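Local coordinates for hypothetical protein VPA1032 (Vibrio parahaemolyticus, PDB 1ZBP) that is of unknown function but belongs to the ImpE family, joining a helical N-terminal half to a largely beta C-terminal half, at residues R130-F135 against F142-D147; S172-E177 against L258-E263. All blocks are in the same frame, centred on the assembly; numbering follows the deposited sequence.

In the fold
Both contacts belong to one antiparallel eight-stranded sheet, their centres about 10 Å apart and on the same side of the chain's centre. Contact 1 is local and comes first: the chain leaves helix 116-129, enters strand 135-137 and turns back at once into strand 140-147. Contact 2 follows it along the chain and is long-range, pairing strand 173-178 with the final strand 257-260. That last strand is inserted between 173-178 and 135-137, so the two contacts meet: the F135 ring packs on I173 and V260, and G134 O lies 3.0 Å from I261 N, a probable hydrogen bond. The last strand of the chain thus lies between the sheet's first, 135-137, and third, 173-178.

Contact 1: R130-F135 against F142-D147; sequences RQEKGF and FSDVRD
The guanidinium of R130 carries R146 CG over one face, 3.3 Å above its plane and displaced toward the rim, and meets the carboxylate of D144 edge-on. The two planes of this salt bridge are only 14° apart. R130 grips D144 end-on with two nitrogens: NH2 reaches OD2 at 3.0 Å and NH1 reaches OD1 at 3.2 Å, both bonds close to straight and both received on syn lone pairs. R130 CG stands anti to the backbone N (chi1 -174°), and a bend at chi3 (73°) sets NE over R146 CG. NE is salt-bridged to E127 of the preceding helix, so the guanidinium is held by two acids. These probably ease the closeness of R130 to R146, whose NE, 4.2 Å from R130 NE, is buried without a partner in the model; R146 NH1 has a long, weak ion pair with D150. E132 CG, also of segment 130-135, touches D144 OD2. These contacts flank a beta hairpin, strands 135-137 and 140-147, in which F135 and F142 form an antiparallel hydrogen-bonded pair. Each backbone N donates to the other residue's O at 2.9 Å, and G134 CA lies against F142 O. Beyond this pair, toward the hairpin's open end, the segments are joined by other means: D144 CA makes a CA-H...O contact with K133 O, and a water at the edge of the F135 ring lies within hydrogen-bonding distance of K133 O and V145 O. The side chains of F135 and V145 cross at about a right angle, F135 CB meeting V145 CG2 at 3.9 Å. Strand 257-260 continues this apolar patch through L258 and V260 against F135, while W243 and V245 of strand 242-245 pack on V145.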
loop_
_atom_site.group_PDB
_atom_site.type_symbol
_atom_site.label_atom_id
_atom_site.label_comp_id
_atom_site.label_asym_id
_atom_site.label_seq_id
_atom_site.Cartn_x
_atom_site.Cartn_y
_atom_site.Cartn_z
ATOM N N ARG A 130 -20.472 -2.872 -3.443
ATOM C CA ARG A 130 -19.488 -2.174 -4.275
ATOM C C ARG A 130 -20.152 -1.507 -5.475
ATOM O O ARG A 130 -20.799 -2.159 -6.292
ATOM C CB ARG A 130 -18.383 -3.137 -4.764
ATOM C CG ARG A 130 -17.236 -2.447 -5.528
ATOM C CD ARG A 130 -16.053 -3.384 -5.838
ATOM N NE ARG A 130 -16.343 -4.353 -6.896
ATOM C CZ ARG A 130 -16.495 -4.040 -8.179
ATOM N NH1 ARG A 130 -16.374 -2.778 -8.580
ATOM N NH2 ARG A 130 -16.796 -4.980 -9.058
ATOM N N GLN A 131 -20.010 -0.193 -5.561
ATOM C CA GLN A 131 -20.575 0.541 -6.673
ATOM C C GLN A 131 -19.635 0.350 -7.855
ATOM O O GLN A 131 -18.489 0.788 -7.815
ATOM C CB GLN A 131 -20.677 2.025 -6.331
ATOM C CG GLN A 131 -21.151 2.893 -7.484
ATOM C CD GLN A 131 -21.107 4.379 -7.153
ATOM O OE1 GLN A 131 -21.801 4.853 -6.251
ATOM N NE2 GLN A 131 -20.288 5.119 -7.888
ATOM N N GLU A 132 -20.107 -0.329 -8.892
ATOM C CA GLU A 132 -19.297 -0.542 -10.082
ATOM C C GLU A 132 -19.092 0.819 -10.752
ATOM O O GLU A 132 -20.025 1.611 -10.855
ATOM C CB GLU A 132 -20.006 -1.520 -11.023
ATOM C CG GLU A 132 -19.863 -2.978 -10.610
ATOM C CD GLU A 132 -20.800 -3.899 -11.359
ATOM O OE1 GLU A 132 -20.919 -3.747 -12.599
ATOM O OE2 GLU A 132 -21.412 -4.780 -10.705
ATOM N N LYS A 133 -17.868 1.089 -11.191
ATOM C CA LYS A 133 -17.542 2.364 -11.822
ATOM C C LYS A 133 -16.581 2.123 -12.968
ATOM O O LYS A 133 -15.577 1.436 -12.796
ATOM C CB LYS A 133 -16.887 3.305 -10.805
ATOM C CG LYS A 133 -16.933 4.772 -11.167
ATOM C CD LYS A 133 -18.343 5.305 -11.011
ATOM C CE LYS A 133 -18.380 6.821 -10.962
ATOM N NZ LYS A 133 -19.775 7.329 -10.708
ATOM N N GLY A 134 -16.891 2.689 -14.132
ATOM C CA GLY A 134 -16.030 2.531 -15.293
ATOM C C GLY A 134 -14.895 3.540 -15.307
ATOM O O GLY A 134 -15.066 4.704 -14.933
ATOM N N PHE A 135 -13.730 3.097 -15.765
ATOM C CA PHE A 135 -12.563 3.959 -15.797
ATOM C C PHE A 135 -11.816 3.923 -17.111
ATOM O O PHE A 135 -11.960 3.008 -17.926
ATOM C CB PHE A 135 -11.590 3.560 -14.685
ATOM C CG PHE A 135 -11.934 4.141 -13.347
ATOM C CD1 PHE A 135 -11.535 5.430 -13.021
ATOM C CD2 PHE A 135 -12.652 3.408 -12.417
ATOM C CE1 PHE A 135 -11.850 5.984 -11.814
ATOM C CE2 PHE A 135 -12.976 3.963 -11.191
ATOM C CZ PHE A 135 -12.569 5.248 -10.887
ATOM N N PHE A 142 -12.590 0.968 -19.888
ATOM C CA PHE A 142 -12.948 -0.277 -19.196
ATOM C C PHE A 142 -14.250 0.001 -18.422
ATOM O O PHE A 142 -14.376 1.039 -17.770
ATOM C CB PHE A 142 -11.830 -0.674 -18.217
ATOM C CG PHE A 142 -10.551 -1.086 -18.896
ATOM C CD1 PHE A 142 -10.428 -2.347 -19.474
ATOM C CD2 PHE A 142 -9.486 -0.195 -19.004
ATOM C CE1 PHE A 142 -9.264 -2.717 -20.161
ATOM C CE2 PHE A 142 -8.323 -0.554 -19.687
ATOM C CZ PHE A 142 -8.209 -1.822 -20.271
ATOM N N SER A 143 -15.208 -0.921 -18.477
ATOM C CA SER A 143 -16.493 -0.723 -17.800
ATOM C C SER A 143 -16.466 -0.916 -16.289
ATOM O O SER A 143 -17.451 -0.612 -15.612
ATOM C CB SER A 143 -17.544 -1.665 -18.370
ATOM O OG SER A 143 -17.253 -2.997 -17.996
ATOM N N ASP A 144 -15.351 -1.418 -15.760
ATOM C CA ASP A 144 -15.240 -1.642 -14.326
ATOM C C ASP A 144 -13.805 -1.918 -13.878
ATOM O O ASP A 144 -13.002 -2.470 -14.628
ATOM C CB ASP A 144 -16.167 -2.788 -13.925
ATOM C CG ASP A 144 -16.306 -2.941 -12.418
ATOM O OD1 ASP A 144 -16.113 -1.939 -11.698
ATOM O OD2 ASP A 144 -16.633 -4.056 -11.959
ATOM N N VAL A 145 -13.510 -1.534 -12.637
ATOM C CA VAL A 145 -12.188 -1.689 -12.049
ATOM C C VAL A 145 -12.263 -2.086 -10.569
ATOM O O VAL A 145 -13.030 -1.516 -9.780
ATOM C CB VAL A 145 -11.388 -0.368 -12.179
ATOM C CG1 VAL A 145 -10.122 -0.427 -11.358
ATOM C CG2 VAL A 145 -11.034 -0.136 -13.651
ATOM N N ARG A 146 -11.444 -3.056 -10.186
ATOM C CA ARG A 146 -11.431 -3.503 -8.809
ATOM C C ARG A 146 -10.145 -4.264 -8.512
ATOM O O ARG A 146 -9.551 -4.837 -9.416
ATOM C CB ARG A 146 -12.651 -4.384 -8.592
ATOM C CG ARG A 146 -13.013 -4.577 -7.158
ATOM C CD ARG A 146 -12.542 -5.930 -6.659
ATOM N NE ARG A 146 -13.126 -7.030 -7.405
ATOM C CZ ARG A 146 -13.330 -8.232 -6.880
ATOM N NH1 ARG A 146 -12.997 -8.467 -5.612
ATOM N NH2 ARG A 146 -13.863 -9.204 -7.624
ATOM N N ASP A 147 -9.699 -4.263 -7.260
ATOM C CA ASP A 147 -8.480 -5.003 -6.905
ATOM C C ASP A 147 -8.846 -6.497 -6.854
ATOM O O ASP A 147 -9.920 -6.852 -6.373
ATOM C CB ASP A 147 -7.958 -4.550 -5.537
ATOM C CG ASP A 147 -6.546 -5.046 -5.245
ATOM O OD1 ASP A 147 -6.284 -6.260 -5.378
ATOM O OD2 ASP A 147 -5.692 -4.214 -4.875
HETATM O O HOH W 1 -14.513 0.767 -10.209
#

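Contact 2: S172-E177 against L258-E263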
loop_
_atom_site.group_PDB
_atom_site.type_symbol
_atom_site.label_atom_id
_atom_site.label_comp_id
_atom_site.label_asym_id
_atom_site.label_seq_id
_atom_site.Cartn_x
_atom_site.Cartn_y
_atom_site.Cartn_z
ATOM N N SER A 172 -14.924 6.360 -5.785
ATOM C CA SER A 172 -14.804 7.757 -5.368
ATOM C C SER A 172 -13.680 8.477 -6.103
ATOM O O SER A 172 -13.486 9.667 -5.911
ATOM C CB SER A 172 -14.537 7.840 -3.860
ATOM O OG SER A 172 -15.718 7.617 -3.105
ATOM N N ILE A 173 -12.943 7.760 -6.944
ATOM C CA ILE A 173 -11.832 8.367 -7.671
ATOM C C ILE A 173 -12.262 9.036 -8.967
ATOM O O ILE A 173 -12.998 8.453 -9.763
ATOM C CB ILE A 173 -10.737 7.320 -8.030
ATOM C CG1 ILE A 173 -10.103 6.745 -6.759
ATOM C CG2 ILE A 173 -9.683 7.963 -8.904
ATOM C CD1 ILE A 173 -9.266 5.505 -6.998
ATOM N N ASN A 174 -11.783 10.266 -9.166
ATOM C CA ASN A 174 -12.044 11.036 -10.374
ATOM C C ASN A 174 -10.779 10.942 -11.254
ATOM O O ASN A 174 -10.855 10.560 -12.418
ATOM C CB ASN A 174 -12.352 12.495 -10.032
ATOM C CG ASN A 174 -13.590 12.650 -9.140
ATOM O OD1 ASN A 174 -14.668 12.117 -9.429
ATOM N ND2 ASN A 174 -13.431 13.397 -8.055
ATOM N N THR A 175 -9.621 11.303 -10.710
ATOM C CA THR A 175 -8.375 11.176 -11.462
ATOM C C THR A 175 -7.349 10.517 -10.547
ATOM O O THR A 175 -7.409 10.667 -9.327
ATOM C CB THR A 175 -7.793 12.545 -11.937
ATOM O OG1 THR A 175 -7.642 13.416 -10.811
ATOM C CG2 THR A 175 -8.699 13.198 -12.994
ATOM N N LEU A 176 -6.415 9.770 -11.122
ATOM C CA LEU A 176 -5.381 9.126 -10.306
ATOM C C LEU A 176 -4.137 9.010 -11.163
ATOM O O LEU A 176 -4.212 8.656 -12.336
ATOM C CB LEU A 176 -5.844 7.736 -9.831
ATOM C CG LEU A 176 -5.067 6.977 -8.742
ATOM C CD1 LEU A 176 -3.908 6.273 -9.361
ATOM C CD2 LEU A 176 -4.609 7.924 -7.633
ATOM N N GLU A 177 -2.992 9.334 -10.588
ATOM C CA GLU A 177 -1.750 9.251 -11.329
ATOM C C GLU A 177 -0.692 8.583 -10.469
ATOM O O GLU A 177 -0.416 9.019 -9.347
ATOM C CB GLU A 177 -1.281 10.649 -11.748
ATOM C CG GLU A 177 0.032 10.669 -12.542
ATOM C CD GLU A 177 0.683 12.056 -12.614
ATOM O OE1 GLU A 177 1.806 12.152 -13.178
ATOM O OE2 GLU A 177 0.084 13.043 -12.108
ATOM N N LEU A 258 -5.621 6.946 -13.969
ATOM C CA LEU A 258 -7.012 6.542 -13.994
ATOM C C LEU A 258 -7.837 7.801 -14.212
ATOM O O LEU A 258 -7.597 8.819 -13.569
ATOM C CB LEU A 258 -7.428 5.885 -12.679
ATOM C CG LEU A 258 -7.123 4.400 -12.500
ATOM C CD1 LEU A 258 -7.609 3.963 -11.121
ATOM C CD2 LEU A 258 -7.805 3.595 -13.593
ATOM N N GLN A 259 -8.798 7.725 -15.123
ATOM C CA GLN A 259 -9.701 8.835 -15.439
ATOM C C GLN A 259 -11.121 8.271 -15.395
ATOM O O GLN A 259 -11.497 7.496 -16.274
ATOM C CB GLN A 259 -9.400 9.375 -16.838
ATOM C CG GLN A 259 -8.796 10.760 -16.851
ATOM C CD GLN A 259 -9.831 11.849 -16.600
ATOM O OE1 GLN A 259 -10.890 11.587 -16.021
ATOM N NE2 GLN A 259 -9.526 13.077 -17.031
ATOM N N VAL A 260 -11.895 8.657 -14.380
ATOM C CA VAL A 260 -13.267 8.169 -14.203
ATOM C C VAL A 260 -14.199 8.534 -15.362
ATOM O O VAL A 260 -14.099 9.609 -15.957
ATOM C CB VAL A 260 -13.877 8.710 -12.865
ATOM C CG1 VAL A 260 -14.148 10.226 -12.965
ATOM C CG2 VAL A 260 -15.157 7.971 -12.524
ATOM N N ILE A 261 -15.100 7.621 -15.692
ATOM C CA ILE A 261 -16.053 7.854 -16.762
ATOM C C ILE A 261 -17.214 8.631 -16.141
ATOM O O ILE A 261 -17.964 8.082 -15.351
ATOM C CB ILE A 261 -16.491 6.489 -17.363
ATOM C CG1 ILE A 261 -15.288 5.871 -18.064
ATOM C CG2 ILE A 261 -17.673 6.653 -18.334
ATOM C CD1 ILE A 261 -15.612 4.718 -19.003
ATOM N N LYS A 262 -17.338 9.915 -16.476
ATOM C CA LYS A 262 -18.393 10.746 -15.902
ATOM C C LYS A 262 -19.708 10.544 -16.627
ATOM O O LYS A 262 -19.749 9.937 -17.693
ATOM C CB LYS A 262 -18.039 12.256 -15.940
ATOM C CG LYS A 262 -16.614 12.643 -16.364
ATOM C CD LYS A 262 -15.578 12.447 -15.265
ATOM C CE LYS A 262 -14.182 12.944 -15.696
ATOM N NZ LYS A 262 -13.129 12.767 -14.631
ATOM N N GLU A 263 -20.788 11.037 -16.030
ATOM C CA GLU A 263 -22.111 10.959 -16.647
ATOM C C GLU A 263 -22.581 12.407 -16.753
ATOM O O GLU A 263 -23.228 12.927 -15.844
ATOM C CB GLU A 263 -23.072 10.151 -15.778
ATOM C CG GLU A 263 -22.399 8.993 -15.082
ATOM C CD GLU A 263 -23.385 8.092 -14.385
ATOM O OE1 GLU A 263 -23.007 7.475 -13.358
ATOM O OE2 GLU A 263 -24.531 7.988 -14.883
#
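V260 sets CG1 between its backbone N and carbonyl carbon (chi1 70°), where the methyl meets N174 CA and O; N174, with CG anti to its own carbonyl carbon (chi1 -61°), lies side by side with V260 and points the same way, its CB and OD1 near V260 CG1. The two segments are neighbouring strands of the antiparallel eight-stranded sheet, 175-177 and 258-260, whose axes approach to 4.8 Å and run 178° apart. L176 and L258 form a hydrogen-bonded pair between them: L258 N donates to L176 O at 2.8 Å, and L176 N to L258 O at 2.9 Å. Their CB atoms meet at 3.7 Å on one face of the sheet. L258 goes on to touch F135 and L176 to touch F194, extending this apolar face to the strands beyond. T175 and Q259, a non-hydrogen-bonded pair, put their side chains on the other face, side by side and pointing the same way, with T175 CG2 against Q259 CD. Between the two pairs, T175 CA makes a CA-H...O contact with L258 O at 3.3 Å. The chain turns a corner at N174, where V260 N still donates to N174 O at 2.9 Å in an almost straight bond. Just before the corner, I173 O faces V260 CB at 3.2 Å. The amide ND2 of N174 turns instead to strand 189-196 and the residue after it, with a hydrogen bond to D197 and a weak one to D195 O. K262 folds back over the strand end, bent at chi2, and its NZ donates to Q259 OE1 at 2.9 Å, approaching in the plane of the amide toward a lone pair of that oxygen.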